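Succinyl-CoA:3-ketoacid-coenzyme A transferase subunit B (Bacillus subtilis, PDB 3CDK) probably catalyses the transfer of coenzyme A from succinyl-CoA to a 3-oxo acid, yielding a 3-oxoacyl-CoA and succinate. Local coordinates at residues M108-Q113 and I142-E147. Sequence-based numbering, arbitrary orientation.
Sequences MEVSEQ and IVVIME
Met108 and Met146 face each other with their CA atoms 7.3 Å apart, and the CA atoms of Val110 and Val144 are 8.6 Å apart; no hydrogen bond crosses between the two segments. This is sheet-on-sheet packing inside the coenzyme A transferase fold: strand 109-111, the middle of a small three-stranded sheet between strands 116-117 and 157-158, lies against one face of the large mixed sheet, to which strand 141-145 belongs between strands 102-105 and 173-175. A classic beta bulge, in which Met108 and Glu109 both face Ala117, lies at the start of strand 109-111, beside Met146. Met146 has the largest share of the contact. Its CG stands anti to the backbone N (chi1 -172°), which sends the chain out to the other segment, and a bend at chi3 (70°) turns the methyl toward Val110, where CE lies beside the backbone. Val110 points its CB toward segment 142-147, and its CG2, placed beside its own backbone N, meets both Met146 CE at 4.0 Å and Val144 CG1 at 4.1 Å. The side chains of the two valines run antiparallel, overlapping through one methyl each. An alanine in place of Met146 would probably open a gap beside the bulge and leave Val110 CG2 with Val144 as its chief partner across the interface. Glu109 turns its CB away from segment 142-147, and its carboxylate accepts a hydrogen bond from Ser162 OG. The sulfur of Met146 lies against the peptide joining Met108 to Glu109, with SD 3.7 Å from Met108 C and 3.6 Å from Glu109 N.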
loop_
_atom_site.group_PDB
_atom_site.type_symbol
_atom_site.label_atom_id
_atom_site.label_comp_id
_atom_site.label_asym_id
_atom_site.label_seq_id
_atom_site.Cartn_x
_atom_site.Cartn_y
_atom_site.Cartn_z
ATOM N N MET B 108 -3.693 -9.233 29.913
ATOM C CA MET B 108 -4.582 -9.328 31.065
ATOM C C MET B 108 -4.926 -10.790 31.440
ATOM O O MET B 108 -5.193 -11.083 32.615
ATOM C CB MET B 108 -5.852 -8.506 30.836
ATOM C CG MET B 108 -5.743 -7.046 31.245
ATOM S SD MET B 108 -6.748 -5.989 30.156
ATOM C CE MET B 108 -6.294 -4.381 30.863
ATOM N N GLU B 109 -4.904 -11.682 30.441
ATOM C CA GLU B 109 -5.186 -13.118 30.608
ATOM C C GLU B 109 -4.580 -13.871 29.446
ATOM O O GLU B 109 -4.505 -13.337 28.338
ATOM C CB GLU B 109 -6.686 -13.413 30.588
ATOM C CG GLU B 109 -7.432 -13.238 31.881
ATOM C CD GLU B 109 -8.924 -13.533 31.734
ATOM O OE1 GLU B 109 -9.396 -13.753 30.593
ATOM O OE2 GLU B 109 -9.644 -13.545 32.757
ATOM N N VAL B 110 -4.169 -15.111 29.701
ATOM C CA VAL B 110 -3.775 -16.049 28.671
ATOM C C VAL B 110 -4.482 -17.380 28.975
ATOM O O VAL B 110 -4.860 -17.641 30.123
ATOM C CB VAL B 110 -2.238 -16.187 28.570
ATOM C CG1 VAL B 110 -1.848 -17.244 27.580
ATOM C CG2 VAL B 110 -1.611 -14.915 28.132
ATOM N N SER B 111 -4.695 -18.208 27.952
ATOM C CA SER B 111 -5.439 -19.468 28.116
ATOM C C SER B 111 -4.609 -20.643 27.666
ATOM O O SER B 111 -3.598 -20.457 26.970
ATOM C CB SER B 111 -6.772 -19.454 27.343
ATOM O OG SER B 111 -6.586 -19.695 25.947
ATOM N N GLU B 112 -5.058 -21.836 28.082
ATOM C CA GLU B 112 -4.505 -23.158 27.709
ATOM C C GLU B 112 -4.030 -23.264 26.271
ATOM O O GLU B 112 -2.948 -23.797 26.002
ATOM C CB GLU B 112 -5.575 -24.243 27.904
ATOM C CG GLU B 112 -5.705 -24.736 29.317
ATOM C CD GLU B 112 -6.881 -25.656 29.538
ATOM O OE1 GLU B 112 -7.740 -25.787 28.659
ATOM O OE2 GLU B 112 -6.954 -26.255 30.612
ATOM N N GLN B 113 -4.857 -22.746 25.359
ATOM C CA GLN B 113 -4.640 -22.879 23.930
ATOM C C GLN B 113 -3.765 -21.765 23.362
ATOM O O GLN B 113 -3.480 -21.736 22.164
ATOM C CB GLN B 113 -5.986 -22.979 23.208
ATOM C CG GLN B 113 -6.755 -24.261 23.555
ATOM C CD GLN B 113 -8.205 -24.279 23.028
ATOM O OE1 GLN B 113 -8.550 -23.559 22.091
ATOM N NE2 GLN B 113 -9.053 -25.112 23.641
ATOM N N ILE B 142 5.382 -14.858 18.952
ATOM C CA ILE B 142 4.535 -14.094 19.876
ATOM C C ILE B 142 4.894 -14.429 21.308
ATOM O O ILE B 142 4.816 -15.605 21.748
ATOM C CB ILE B 142 3.014 -14.369 19.667
ATOM C CG1 ILE B 142 2.597 -14.091 18.216
ATOM C CG2 ILE B 142 2.164 -13.517 20.664
ATOM C CD1 ILE B 142 2.978 -12.680 17.779
ATOM N N VAL B 143 5.303 -13.401 22.038
ATOM C CA VAL B 143 5.716 -13.587 23.412
ATOM C C VAL B 143 4.977 -12.578 24.258
ATOM O O VAL B 143 4.913 -11.359 23.922
ATOM C CB VAL B 143 7.241 -13.416 23.568
ATOM C CG1 VAL B 143 7.617 -13.164 25.011
ATOM C CG2 VAL B 143 7.959 -14.649 23.049
ATOM N N VAL B 144 4.423 -13.101 25.349
ATOM C CA VAL B 144 3.658 -12.324 26.321
ATOM C C VAL B 144 4.354 -12.341 27.685
ATOM O O VAL B 144 4.791 -13.418 28.168
ATOM C CB VAL B 144 2.247 -12.891 26.446
ATOM C CG1 VAL B 144 1.526 -12.288 27.592
ATOM C CG2 VAL B 144 1.481 -12.603 25.200
ATOM N N ILE B 145 4.488 -11.164 28.292
ATOM C CA ILE B 145 4.966 -11.120 29.664
ATOM C C ILE B 145 3.881 -10.578 30.516
ATOM O O ILE B 145 3.370 -9.503 30.221
ATOM C CB ILE B 145 6.177 -10.221 29.865
ATOM C CG1 ILE B 145 6.002 -8.907 29.080
ATOM C CG2 ILE B 145 7.450 -10.990 29.510
ATOM C CD1 ILE B 145 7.240 -8.002 29.112
ATOM N N MET B 146 3.551 -11.311 31.576
ATOM C CA MET B 146 2.399 -11.007 32.398
ATOM C C MET B 146 2.583 -11.513 33.835
ATOM O O MET B 146 3.123 -12.604 34.043
ATOM C CB MET B 146 1.174 -11.658 31.765
ATOM C CG MET B 146 -0.163 -11.288 32.391
ATOM S SD MET B 146 -1.492 -12.121 31.482
ATOM C CE MET B 146 -1.250 -13.853 31.936
ATOM N N GLU B 147 2.148 -10.712 34.817
ATOM C CA GLU B 147 2.095 -11.156 36.199
ATOM C C GLU B 147 1.153 -12.358 36.230
ATOM O O GLU B 147 0.124 -12.375 35.553
ATOM C CB GLU B 147 1.641 -10.043 37.157
ATOM C CG GLU B 147 2.684 -9.749 38.240
ATOM C CD GLU B 147 2.134 -9.715 39.674
ATOM O OE1 GLU B 147 1.714 -8.613 40.107
ATOM O OE2 GLU B 147 2.163 -10.770 40.384
#